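Local structure of dehydroascorbate reductase (Chlamydomonas reinhardtii, 5XFT) at residues Glu32-Pro37 with Val80-Gln85; Ala165-Lys170 with Tyr202-Ile207. The protein probably catalyses the glutathione-dependent reduction of dehydroascorbate to ascorbate, yielding glutathione disulfide, as a member of the glutathione transferase superfamily. All coordinates share one frame; numbering follows the deposited sequence.

Contact 1. Residues Glu32-Pro37 with Val80-Gln85; sequences EAKKLP and VHLEKQ
Leu82 meets Lys34 and Leu36 with its branch point and methyls: CG and CD2 lie 3.6 Å from Lys34 CD, and its CD1 reaches Leu36 CD1 at 3.5 Å. It leaves its helix toward residues 32-37, and with CG anti to the backbone N (chi1 -177°) slides past both partners in the opposite direction. Glu83 follows; its CB starts away, but a bend at chi2 (77°) swings the carboxylate back across the lysine chain at about a right angle, leaving OE1 3.5 Å from Lys34 CE. Lys34 NZ and Glu83 OE2 stay 4.0 Å apart, too far for a salt bridge: the ammonium bonds to the carbonyls of His86 and Pro89, and OE2 to Leu91 N and Ser90 OG. Cut back to an alanine, Lys34 would probably leave both carbonyls without this donor and open a gap beside Leu82 CG. Just after Lys34, the positive phi of Lys35 (51°) and the bonds Leu36 N to Tyr31 O and Lys35 N to Glu32 O identify a Schellman motif ending helix 22-33. This turn packs on helix 75-85, whose Leu82 also touches Ala30 and Tyr31: the pairing of first and third helices on one face of a thioredoxin-like domain.

Contact 2. Residues Ala165-Lys170 with Tyr202-Ile207; sequences AVVALK and YGTEAI
At the edge of the Tyr202 ring, and in its plane, lies CG1 of Ile207, the residue that also packs on Val167 across this contact; Tyr202 CE1 is 3.5 Å from Ile207 CG1. The same tyrosine stands edge-to-face with His25, and its hydroxyl is hydrogen-bonded to His25 ND1. The other flat group, the Glu205 carboxylate, receives the hydroxyl of Thr204 from above its plane, 37° out of it, with Thr204 OG1 2.8 Å from Glu205 OE1. That bond occupies the polar branch of Thr204, while its carbon side meets Val167: CB is 3.6 Å from Val167 CG1, and Thr204 CG2 is 3.9 Å from Val167 CG2. Val167 holds CG1 anti to its nitrogen (chi1 169°), which spreads both methyls over the start of the opposing helix. Its other partner, Ile207, crosses it at about a right angle, with CD1 4.0 Å from Val167 CB. More loosely, Ala168 CB faces Ile207 CG2 at 4.4 Å. No hydrogen bond spans the segments, so the interface is apolar packing. Gly203 occupies the N-cap position of helix 204-212. That helix begins against helix 153-173, where Tyr163 and His164 also touch Ile207; Ala168 also touches Phe107 and Leu111 of helix 103-112, and Trp211 of helix 204-212.

From the N terminus, the chain runs through strand 5-12 and helix 22-33 to contact 1, which closes over 42 residues holding strand 38-43, helix 50-56 and strands 62-64 and 72-73. Helices 103-112 and 118-138 follow before contact 2 opens on helix 153-173; its 31-residue loop contains helices 182-193 and 195-199 and no strand. The two closures are in series, neither nested nor crossed. The centres of contact 1 and contact 2 are about 26 Å apart, on opposite sides of the chain's centre. Contact 1 joins the turn after helix 22-33 to helix 75-85 in the thioredoxin-like part; contact 2 joins helices of the helical part, and the turn before helix 204-212 also meets helix 22-33.

Contact 1. Residues Glu32-Pro37 with Val80-Gln85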
loop_
_atom_site.group_PDB
_atom_site.type_symbol
_atom_site.label_atom_id
_atom_site.label_comp_id
_atom_site.label_asym_id
_atom_site.label_seq_id
_atom_site.Cartn_x
_atom_site.Cartn_y
_atom_site.Cartn_z
ATOM N N GLU A 32 1.144 -10.703 5.431
ATOM C CA GLU A 32 2.383 -10.829 6.193
ATOM C C GLU A 32 2.160 -10.523 7.670
ATOM O O GLU A 32 2.749 -11.176 8.543
ATOM C CB GLU A 32 3.442 -9.897 5.609
ATOM C CG GLU A 32 3.948 -10.320 4.245
ATOM C CD GLU A 32 4.935 -11.466 4.329
ATOM O OE1 GLU A 32 5.545 -11.641 5.407
ATOM O OE2 GLU A 32 5.093 -12.196 3.324
ATOM N N ALA A 33 1.316 -9.530 7.966
ATOM C CA ALA A 33 1.084 -9.133 9.351
ATOM C C ALA A 33 0.412 -10.243 10.149
ATOM O O ALA A 33 0.710 -10.417 11.337
ATOM C CB ALA A 33 0.237 -7.861 9.400
ATOM N N LYS A 34 -0.488 -10.995 9.521
ATOM C CA LYS A 34 -1.126 -12.140 10.147
ATOM C C LYS A 34 -0.357 -13.439 9.941
ATOM O O LYS A 34 -0.872 -14.506 10.289
ATOM C CB LYS A 34 -2.555 -12.299 9.625
ATOM C CG LYS A 34 -3.438 -11.106 9.909
ATOM C CD LYS A 34 -4.685 -11.101 9.046
ATOM C CE LYS A 34 -5.879 -10.567 9.826
ATOM N NZ LYS A 34 -6.019 -11.260 11.142
ATOM N N LYS A 35 0.854 -13.371 9.383
ATOM C CA LYS A 35 1.701 -14.548 9.162
ATOM C C LYS A 35 0.953 -15.659 8.429
ATOM O O LYS A 35 1.242 -16.843 8.608
ATOM C CB LYS A 35 2.279 -15.065 10.480
ATOM C CG LYS A 35 2.899 -13.980 11.336
ATOM C CD LYS A 35 4.013 -14.518 12.220
ATOM C CE LYS A 35 4.313 -13.535 13.343
ATOM N NZ LYS A 35 4.901 -12.268 12.801
ATOM N N LEU A 36 -0.042 -15.280 7.603
ATOM C CA LEU A 36 -0.763 -16.255 6.799
ATOM C C LEU A 36 0.034 -16.581 5.541
ATOM O O LEU A 36 0.594 -15.679 4.909
ATOM C CB LEU A 36 -2.140 -15.729 6.415
ATOM C CG LEU A 36 -3.127 -15.612 7.571
ATOM C CD1 LEU A 36 -4.262 -14.680 7.204
ATOM C CD2 LEU A 36 -3.661 -16.983 7.925
ATOM N N PRO A 37 0.112 -17.850 5.162
ATOM C CA PRO A 37 0.831 -18.201 3.935
ATOM C C PRO A 37 0.020 -17.840 2.700
ATOM O O PRO A 37 -1.214 -17.838 2.706
ATOM C CB PRO A 37 1.024 -19.717 4.057
ATOM C CG PRO A 37 -0.145 -20.165 4.884
ATOM C CD PRO A 37 -0.448 -19.032 5.842
ATOM N N VAL A 80 -11.064 -6.836 4.809
ATOM C CA VAL A 80 -12.135 -7.003 5.790
ATOM C C VAL A 80 -12.548 -8.468 5.894
ATOM O O VAL A 80 -12.736 -9.000 6.996
ATOM C CB VAL A 80 -13.325 -6.094 5.440
ATOM C CG1 VAL A 80 -14.500 -6.383 6.357
ATOM C CG2 VAL A 80 -12.909 -4.641 5.555
ATOM N N HIS A 81 -12.700 -9.142 4.751
ATOM C CA HIS A 81 -12.899 -10.589 4.750
ATOM C C HIS A 81 -11.776 -11.291 5.505
ATOM O O HIS A 81 -12.007 -12.244 6.260
ATOM C CB HIS A 81 -12.975 -11.086 3.303
ATOM C CG HIS A 81 -12.828 -12.567 3.156
ATOM N ND1 HIS A 81 -13.907 -13.408 2.986
ATOM C CD2 HIS A 81 -11.729 -13.358 3.144
ATOM C CE1 HIS A 81 -13.479 -14.653 2.880
ATOM N NE2 HIS A 81 -12.161 -14.651 2.976
ATOM N N LEU A 82 -10.549 -10.822 5.307
ATOM C CA LEU A 82 -9.403 -11.371 6.013
ATOM C C LEU A 82 -9.586 -11.244 7.518
ATOM O O LEU A 82 -9.403 -12.214 8.260
ATOM C CB LEU A 82 -8.136 -10.657 5.549
ATOM C CG LEU A 82 -6.807 -11.144 6.115
ATOM C CD1 LEU A 82 -6.566 -12.581 5.698
ATOM C CD2 LEU A 82 -5.673 -10.256 5.645
ATOM N N GLU A 83 -9.974 -10.053 7.987
ATOM C CA GLU A 83 -10.131 -9.850 9.423
ATOM C C GLU A 83 -11.294 -10.655 9.992
ATOM O O GLU A 83 -11.254 -11.061 11.160
ATOM C CB GLU A 83 -10.314 -8.363 9.716
ATOM C CG GLU A 83 -9.967 -7.968 11.150
ATOM C CD GLU A 83 -8.481 -7.893 11.395
ATOM O OE1 GLU A 83 -7.749 -7.625 10.428
ATOM O OE2 GLU A 83 -8.057 -8.086 12.554
ATOM N N LYS A 84 -12.335 -10.896 9.196
ATOM C CA LYS A 84 -13.451 -11.699 9.682
ATOM C C LYS A 84 -13.065 -13.168 9.789
ATOM O O LYS A 84 -13.403 -13.836 10.772
ATOM C CB LYS A 84 -14.658 -11.531 8.763
ATOM C CG LYS A 84 -15.923 -12.188 9.285
ATOM C CD LYS A 84 -17.053 -12.075 8.274
ATOM C CE LYS A 84 -18.284 -12.825 8.748
ATOM N NZ LYS A 84 -19.309 -12.976 7.673
ATOM N N GLN A 85 -12.357 -13.692 8.787
ATOM C CA GLN A 85 -12.020 -15.112 8.799
ATOM C C GLN A 85 -10.860 -15.433 9.738
ATOM O O GLN A 85 -10.792 -16.550 10.264
ATOM C CB GLN A 85 -11.696 -15.591 7.383
ATOM C CG GLN A 85 -12.843 -15.423 6.399
ATOM C CD GLN A 85 -14.141 -16.041 6.896
ATOM O OE1 GLN A 85 -15.167 -15.363 7.002
ATOM N NE2 GLN A 85 -14.104 -17.334 7.201
#

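Contact 2. Residues Ala165-Lys170 with Tyr202-Ile207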
loop_
_atom_site.group_PDB
_atom_site.type_symbol
_atom_site.label_atom_id
_atom_site.label_comp_id
_atom_site.label_asym_id
_atom_site.label_seq_id
_atom_site.Cartn_x
_atom_site.Cartn_y
_atom_site.Cartn_z
ATOM N N ALA A 165 4.595 8.149 -2.206
ATOM C CA ALA A 165 4.641 9.606 -2.122
ATOM C C ALA A 165 6.076 10.103 -1.994
ATOM O O ALA A 165 6.527 10.941 -2.783
ATOM C CB ALA A 165 3.785 10.099 -0.954
ATOM N N VAL A 166 6.820 9.585 -1.014
ATOM C CA VAL A 166 8.169 10.102 -0.803
ATOM C C VAL A 166 9.074 9.742 -1.978
ATOM O O VAL A 166 9.808 10.598 -2.493
ATOM C CB VAL A 166 8.744 9.632 0.553
ATOM C CG1 VAL A 166 7.845 10.082 1.695
ATOM C CG2 VAL A 166 8.933 8.127 0.602
ATOM N N VAL A 167 9.001 8.496 -2.462
ATOM C CA VAL A 167 9.901 8.072 -3.534
ATOM C C VAL A 167 9.608 8.845 -4.815
ATOM O O VAL A 167 10.489 9.498 -5.392
ATOM C CB VAL A 167 9.795 6.555 -3.761
ATOM C CG1 VAL A 167 10.526 6.160 -5.033
ATOM C CG2 VAL A 167 10.360 5.803 -2.564
ATOM N N ALA A 168 8.356 8.788 -5.269
ATOM C CA ALA A 168 7.999 9.392 -6.544
ATOM C C ALA A 168 8.152 10.905 -6.505
ATOM O O ALA A 168 8.642 11.508 -7.467
ATOM C CB ALA A 168 6.570 9.008 -6.922
ATOM N N LEU A 169 7.736 11.538 -5.407
ATOM C CA LEU A 169 7.844 12.993 -5.339
ATOM C C LEU A 169 9.301 13.432 -5.316
ATOM O O LEU A 169 9.668 14.409 -5.979
ATOM C CB LEU A 169 7.101 13.530 -4.121
ATOM C CG LEU A 169 5.574 13.590 -4.204
ATOM C CD1 LEU A 169 5.032 14.219 -2.936
ATOM C CD2 LEU A 169 5.109 14.354 -5.423
ATOM N N LYS A 170 10.150 12.712 -4.576
ATOM C CA LYS A 170 11.571 13.042 -4.582
ATOM C C LYS A 170 12.168 12.875 -5.972
ATOM O O LYS A 170 13.032 13.659 -6.383
ATOM C CB LYS A 170 12.316 12.180 -3.565
ATOM C CG LYS A 170 13.835 12.254 -3.661
ATOM C CD LYS A 170 14.353 13.659 -3.396
ATOM C CE LYS A 170 15.870 13.669 -3.276
ATOM N NZ LYS A 170 16.542 13.144 -4.499
ATOM N N TYR A 202 9.009 -3.965 -3.173
ATOM C CA TYR A 202 9.297 -4.013 -4.602
ATOM C C TYR A 202 10.404 -3.047 -5.019
ATOM O O TYR A 202 10.984 -3.226 -6.095
ATOM C CB TYR A 202 8.024 -3.732 -5.410
ATOM C CG TYR A 202 7.081 -2.750 -4.755
ATOM C CD1 TYR A 202 7.270 -1.380 -4.891
ATOM C CD2 TYR A 202 6.000 -3.191 -3.999
ATOM C CE1 TYR A 202 6.407 -0.475 -4.292
ATOM C CE2 TYR A 202 5.131 -2.296 -3.402
ATOM C CZ TYR A 202 5.341 -0.937 -3.551
ATOM O OH TYR A 202 4.488 -0.034 -2.956
ATOM N N GLY A 203 10.706 -2.034 -4.213
ATOM C CA GLY A 203 11.827 -1.161 -4.498
ATOM C C GLY A 203 11.410 0.139 -5.173
ATOM O O GLY A 203 10.307 0.280 -5.707
ATOM N N THR A 204 12.338 1.106 -5.165
ATOM C CA THR A 204 12.005 2.458 -5.611
ATOM C C THR A 204 11.950 2.568 -7.128
ATOM O O THR A 204 11.165 3.367 -7.656
ATOM C CB THR A 204 13.000 3.477 -5.052
ATOM O OG1 THR A 204 14.269 3.328 -5.698
ATOM C CG2 THR A 204 13.174 3.295 -3.545
ATOM N N GLU A 205 12.758 1.791 -7.851
ATOM C CA GLU A 205 12.686 1.852 -9.307
ATOM C C GLU A 205 11.363 1.310 -9.802
ATOM O O GLU A 205 10.831 1.793 -10.802
ATOM C CB GLU A 205 13.828 1.080 -9.969
ATOM C CG GLU A 205 15.204 1.230 -9.336
ATOM C CD GLU A 205 15.321 0.521 -7.992
ATOM O OE1 GLU A 205 15.549 1.222 -6.991
ATOM O OE2 GLU A 205 15.188 -0.722 -7.941
ATOM N N ALA A 206 10.833 0.276 -9.145
ATOM C CA ALA A 206 9.503 -0.196 -9.507
ATOM C C ALA A 206 8.487 0.933 -9.393
ATOM O O ALA A 206 7.636 1.104 -10.274
ATOM C CB ALA A 206 9.106 -1.386 -8.632
ATOM N N ILE A 207 8.585 1.737 -8.328
ATOM C CA ILE A 207 7.691 2.882 -8.163
ATOM C C ILE A 207 7.902 3.891 -9.287
ATOM O O ILE A 207 6.943 4.367 -9.915
ATOM C CB ILE A 207 7.909 3.531 -6.783
ATOM C CG1 ILE A 207 7.773 2.485 -5.673
ATOM C CG2 ILE A 207 6.938 4.684 -6.579
ATOM C CD1 ILE A 207 8.094 3.018 -4.273
#